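PDB 5TEA: inorganic pyrophosphatase from Neisseria gonorrhoeae, which probably catalyses the magnesium-dependent hydrolysis of inorganic diphosphate to two phosphate ions, as a homohexamer. Local coordinates for residues 38-43 with 47-52; 51-56 with 149-154. All coordinates share one frame; numbering follows the deposited sequence.

Following the chain from the N terminus, strand 38-43 comes first, turns within three residues, and pairs with strand 48-54; interaction 1 closes this short antiparallel hairpin. Interaction 2 starts where that hairpin ends. Residues 51-56 run off the end of the returning strand, and 92 residues later, after most of the larger sheet and helix 137-149, the loop 149-154 comes back to meet them. The two loops therefore follow one another along the chain, overlapping at Leu51 and Asp52. Backbone pairing of Lys39 N with Arg53 O joins the two contacts directly, and together they bring three predicted substrate-binding residues, Lys39, Arg53 and Tyr150, into one neighbourhood.

Interaction 1 (38-43 with 47-52); sequences HKIEWN and AAFQLD
A tight beta hairpin, strand 38-43 turning back into strand 48-52, carries Lys39, a predicted substrate-binding residue, near its open end. Glu41 and Gln50 form an antiparallel hydrogen-bonded pair: Glu41 N gives its hydrogen to Gln50 O at 2.9 Å, and Gln50 N returns one to Glu41 O. Beside the turn, Ala47 and Ala48 both face Asn43, a G1 beta bulge, in which Asn43 O takes weak bonds from both of their backbone nitrogens while Asn43 OD1 accepts a bond from Leu46 N in the turn.

On one face of the hairpin Trp42 and Phe49 meet in a T-shaped stack. The indole presents its edge, with CE3 above the centre of the phenyl ring, planes 62° apart and centroids 4.9 Å apart. Trp42 has CG anti to its backbone N (chi1 171°), which swings the six-membered ring back over the bulge, where Ala48 N lies 3.4 Å above its plane and Trp42 CH2 rests 3.7 Å from Ala47 CB. Phe67 stacks on the same indole, and Phe12 meets it edge-to-face. Gln50 and Leu51 also pair with a strand of a neighbouring subunit, extending the sheet across the interface.

Glu41, Asn43 and Gln50 lie on the opposite face, and Lys39 and Asp52 meet near them. Lys39 runs extended until chi4, where it bends and brings NZ to the anti lone pair of Asp52 OD2, a salt bridge of 3.1 Å. That same oxygen lies 2.8 Å from Glu41 OE1, with the carboxylate planes 82° apart. Farther toward the turn, the side-chain amides of Asn43 and Gln50 lie nearly coplanar, and Asn43 ND2 donates to Gln50 OE1 at 2.8 Å.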
# COMPACT_ATOMS: atom_id res chain seq x y z
N HIS B 38 -0.44 4.48 -14.93
CA HIS B 38 0.74 4.68 -15.76
C HIS B 38 0.57 3.86 -17.03
O HIS B 38 0.43 2.63 -16.97
CB HIS B 38 2.01 4.28 -15.03
CG HIS B 38 2.30 5.18 -13.86
ND1 HIS B 38 3.29 4.92 -12.94
CD2 HIS B 38 1.70 6.32 -13.45
CE1 HIS B 38 3.31 5.88 -12.02
NE2 HIS B 38 2.35 6.74 -12.31
N LYS B 39 0.55 4.53 -18.18
CA LYS B 39 0.43 3.80 -19.44
C LYS B 39 1.81 3.32 -19.84
O LYS B 39 2.59 4.06 -20.44
CB LYS B 39 -0.19 4.65 -20.53
CG LYS B 39 -0.36 3.86 -21.83
CD LYS B 39 -0.77 4.79 -22.96
CE LYS B 39 -1.03 4.00 -24.24
NZ LYS B 39 -0.03 2.92 -24.42
N ILE B 40 2.11 2.07 -19.53
CA ILE B 40 3.40 1.47 -19.80
C ILE B 40 3.23 0.53 -20.98
O ILE B 40 2.24 -0.21 -21.06
CB ILE B 40 3.93 0.74 -18.55
CG1 ILE B 40 4.13 1.76 -17.43
CG2 ILE B 40 5.26 0.02 -18.85
CD1 ILE B 40 4.34 1.13 -16.07
N GLU B 41 4.16 0.60 -21.92
CA GLU B 41 4.12 -0.19 -23.14
C GLU B 41 5.49 -0.82 -23.36
O GLU B 41 6.52 -0.17 -23.13
CB GLU B 41 3.75 0.70 -24.33
CG GLU B 41 3.18 -0.02 -25.52
CD GLU B 41 2.86 0.94 -26.65
OE1 GLU B 41 3.46 2.05 -26.69
OE2 GLU B 41 1.99 0.60 -27.49
N TRP B 42 5.50 -2.07 -23.79
CA TRP B 42 6.73 -2.67 -24.28
C TRP B 42 7.11 -2.02 -25.60
O TRP B 42 6.34 -2.04 -26.56
CB TRP B 42 6.55 -4.18 -24.46
CG TRP B 42 7.67 -4.87 -25.16
CD1 TRP B 42 7.66 -5.37 -26.43
CD2 TRP B 42 8.96 -5.17 -24.62
NE1 TRP B 42 8.87 -5.96 -26.72
CE2 TRP B 42 9.68 -5.85 -25.62
CE3 TRP B 42 9.57 -4.92 -23.39
CZ2 TRP B 42 10.99 -6.29 -25.43
CZ3 TRP B 42 10.87 -5.36 -23.20
CH2 TRP B 42 11.57 -6.04 -24.21
N ASN B 43 8.30 -1.44 -25.65
CA ASN B 43 8.76 -0.75 -26.85
C ASN B 43 9.55 -1.75 -27.68
O ASN B 43 10.69 -2.09 -27.35
CB ASN B 43 9.58 0.48 -26.47
CG ASN B 43 9.94 1.33 -27.67
OD1 ASN B 43 10.49 0.84 -28.65
ND2 ASN B 43 9.62 2.62 -27.59
N ALA B 47 13.32 -2.75 -27.12
CA ALA B 47 13.24 -3.88 -26.20
C ALA B 47 13.33 -3.40 -24.75
O ALA B 47 14.20 -3.81 -23.98
CB ALA B 47 14.31 -4.93 -26.50
N ALA B 48 12.40 -2.52 -24.39
CA ALA B 48 12.34 -1.97 -23.04
C ALA B 48 10.94 -1.43 -22.80
O ALA B 48 10.20 -1.14 -23.74
CB ALA B 48 13.41 -0.89 -22.83
N PHE B 49 10.58 -1.31 -21.52
CA PHE B 49 9.25 -0.85 -21.14
C PHE B 49 9.27 0.67 -21.00
O PHE B 49 10.13 1.23 -20.31
CB PHE B 49 8.78 -1.49 -19.84
CG PHE B 49 8.52 -2.97 -19.97
CD1 PHE B 49 7.30 -3.42 -20.43
CD2 PHE B 49 9.50 -3.89 -19.67
CE1 PHE B 49 7.06 -4.78 -20.58
CE2 PHE B 49 9.27 -5.25 -19.80
CZ PHE B 49 8.03 -5.69 -20.25
N GLN B 50 8.32 1.32 -21.65
CA GLN B 50 8.29 2.77 -21.73
C GLN B 50 7.04 3.30 -21.05
O GLN B 50 5.94 2.82 -21.33
CB GLN B 50 8.32 3.24 -23.18
CG GLN B 50 8.23 4.74 -23.33
CD GLN B 50 8.39 5.17 -24.76
OE1 GLN B 50 8.52 4.33 -25.65
NE2 GLN B 50 8.38 6.49 -25.01
N LEU B 51 7.19 4.29 -20.18
CA LEU B 51 6.03 5.03 -19.70
C LEU B 51 5.65 6.04 -20.78
O LEU B 51 6.29 7.10 -20.91
CB LEU B 51 6.31 5.73 -18.38
CG LEU B 51 5.02 6.39 -17.87
CD1 LEU B 51 4.80 6.11 -16.41
CD2 LEU B 51 5.02 7.90 -18.11
N ASP B 52 4.60 5.73 -21.54
CA ASP B 52 4.15 6.64 -22.59
C ASP B 52 3.57 7.92 -22.01
O ASP B 52 3.82 9.01 -22.52
CB ASP B 52 3.10 5.97 -23.48
CG ASP B 52 3.67 4.86 -24.33
OD1 ASP B 52 4.90 4.84 -24.55
OD2 ASP B 52 2.88 4.01 -24.80

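Interaction 2 (51-56 with 149-154); sequences LDRIEP and HYKDLK. Unlike the reference sequence in segment 51-56: Ile54 (reference Val).
Glu55 OE1 takes two hydrogen bonds: Arg53 NE donates to it at 3.1 Å along a nearly straight bond (168°), and a water gives it a weaker one at 3.0 Å. The same water donates to Tyr150 O at 2.7 Å, making it the polar bridge between 51-56 and 149-154, which share no direct hydrogen bond. Glu55 OE1 lies in the guanidinium plane of Arg53, whereas the arginine comes to the carboxylate from above its plane. A second, weak hydrogen bond within the salt bridge runs from Arg53 NH2 to Glu55 OE2; the two would tend to limit rotation of the guanidinium.

Arg53 starts with CG between its backbone N and carbonyl carbon (chi1 63°), then runs extended to NE, carrying its head toward the loop. There Arg53 NH2 comes within 3.5 Å of Lys151 NZ, the two chains crossing at about a right angle. Arg53 and Tyr150 are both predicted to bind substrate, so the gathered positive charge is consistent with an anion-binding side of the pyrophosphatase active site.

A type I beta turn from His149, the last residue of helix 137-149, to Asp152 leads into the loop, closed by Asp152 N to His149 O. His149 ND1 reinforces it with a bond to Asp152 OD2, which sits in the imidazole plane. Within the turn, Lys151 CG lies 3.8 Å above one face of the Tyr150 ring, toward its rim, while Lys61 makes a cation-pi contact with the same tyrosine.

At the far end of the contact, Pro56 and Leu153 lie side by side, pointing contrary ways, Leu153 CD1 resting 3.7 Å from Pro56 CG. Gln142 of a third subunit packs on Pro56, and Lys141 NZ of that subunit hydrogen-bonds Leu153 O.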
# COMPACT_ATOMS: atom_id res chain seq x y z
N LEU B 51 7.19 4.29 -20.18
CA LEU B 51 6.03 5.03 -19.70
C LEU B 51 5.65 6.04 -20.78
O LEU B 51 6.29 7.10 -20.91
CB LEU B 51 6.31 5.73 -18.38
CG LEU B 51 5.02 6.39 -17.87
CD1 LEU B 51 4.80 6.11 -16.41
CD2 LEU B 51 5.02 7.90 -18.11
N ASP B 52 4.60 5.73 -21.54
CA ASP B 52 4.15 6.64 -22.59
C ASP B 52 3.57 7.92 -22.01
O ASP B 52 3.82 9.01 -22.52
CB ASP B 52 3.10 5.97 -23.48
CG ASP B 52 3.67 4.86 -24.33
OD1 ASP B 52 4.90 4.84 -24.55
OD2 ASP B 52 2.88 4.01 -24.80
N ARG B 53 2.75 7.80 -20.95
CA ARG B 53 2.09 8.96 -20.38
C ARG B 53 1.46 8.58 -19.05
O ARG B 53 1.31 7.40 -18.73
CB ARG B 53 1.03 9.52 -21.33
CG ARG B 53 -0.11 8.56 -21.61
CD ARG B 53 -1.08 9.18 -22.59
NE ARG B 53 -2.29 8.39 -22.74
CZ ARG B 53 -2.59 7.65 -23.80
NH1 ARG B 53 -1.75 7.60 -24.83
NH2 ARG B 53 -3.72 6.96 -23.83
N ILE B 54 1.12 9.61 -18.27
CA ILE B 54 0.28 9.46 -17.09
C ILE B 54 -1.18 9.61 -17.51
O ILE B 54 -1.55 10.61 -18.13
CB ILE B 54 0.63 10.50 -16.01
CG1 ILE B 54 2.16 10.55 -15.76
CG2 ILE B 54 -0.16 10.21 -14.72
CD1 ILE B 54 2.74 9.33 -15.07
N GLU B 55 -2.01 8.61 -17.17
CA GLU B 55 -3.43 8.68 -17.48
C GLU B 55 -4.18 9.34 -16.32
O GLU B 55 -3.65 9.42 -15.22
CB GLU B 55 -3.98 7.27 -17.72
CG GLU B 55 -3.30 6.51 -18.85
CD GLU B 55 -3.82 6.87 -20.22
OE1 GLU B 55 -4.31 8.00 -20.40
OE2 GLU B 55 -3.75 6.00 -21.13
N PRO B 56 -5.40 9.82 -16.54
CA PRO B 56 -6.21 10.31 -15.41
C PRO B 56 -6.33 9.24 -14.32
O PRO B 56 -6.58 8.07 -14.60
CB PRO B 56 -7.57 10.63 -16.05
CG PRO B 56 -7.21 10.94 -17.49
CD PRO B 56 -6.12 9.96 -17.82
N HIS B 149 -14.86 4.54 -21.80
CA HIS B 149 -14.79 5.92 -21.33
C HIS B 149 -13.39 6.45 -21.01
O HIS B 149 -13.27 7.62 -20.63
CB HIS B 149 -15.67 6.06 -20.08
CG HIS B 149 -17.13 5.92 -20.37
ND1 HIS B 149 -17.88 6.94 -20.90
CD2 HIS B 149 -17.97 4.86 -20.23
CE1 HIS B 149 -19.13 6.53 -21.06
NE2 HIS B 149 -19.21 5.27 -20.66
N TYR B 150 -12.33 5.64 -21.14
CA TYR B 150 -11.06 6.06 -20.56
C TYR B 150 -10.39 7.21 -21.31
O TYR B 150 -9.48 7.84 -20.76
CB TYR B 150 -10.10 4.87 -20.44
CG TYR B 150 -9.49 4.40 -21.75
CD1 TYR B 150 -10.26 3.71 -22.68
CD2 TYR B 150 -8.15 4.64 -22.03
CE1 TYR B 150 -9.69 3.26 -23.87
CE2 TYR B 150 -7.58 4.20 -23.21
CZ TYR B 150 -8.36 3.51 -24.12
OH TYR B 150 -7.79 3.07 -25.30
N LYS B 151 -10.83 7.52 -22.53
CA LYS B 151 -10.34 8.70 -23.22
C LYS B 151 -11.33 9.87 -23.17
O LYS B 151 -11.15 10.85 -23.91
CB LYS B 151 -10.01 8.35 -24.68
CG LYS B 151 -8.85 7.36 -24.82
CD LYS B 151 -8.58 7.06 -26.29
CE LYS B 151 -7.27 6.31 -26.49
NZ LYS B 151 -6.09 7.22 -26.41
N ASP B 152 -12.35 9.80 -22.32
CA ASP B 152 -13.41 10.80 -22.38
C ASP B 152 -12.93 12.21 -22.09
O ASP B 152 -13.60 13.16 -22.50
CB ASP B 152 -14.54 10.47 -21.41
CG ASP B 152 -15.55 9.54 -22.01
OD1 ASP B 152 -15.26 9.00 -23.10
OD2 ASP B 152 -16.62 9.34 -21.40
N LEU B 153 -11.81 12.39 -21.39
CA LEU B 153 -11.43 13.75 -21.06
C LEU B 153 -10.95 14.53 -22.28
O LEU B 153 -11.00 15.76 -22.27
CB LEU B 153 -10.37 13.77 -19.95
CG LEU B 153 -10.88 13.21 -18.61
CD1 LEU B 153 -9.88 13.50 -17.51
CD2 LEU B 153 -12.23 13.79 -18.26
N LYS B 154 -10.52 13.84 -23.34
CA LYS B 154 -10.15 14.46 -24.61
C LYS B 154 -10.28 13.39 -25.70
O LYS B 154 -9.32 12.75 -26.12
CB LYS B 154 -8.74 15.04 -24.59
O HOH W 1 -7.12 7.14 -19.64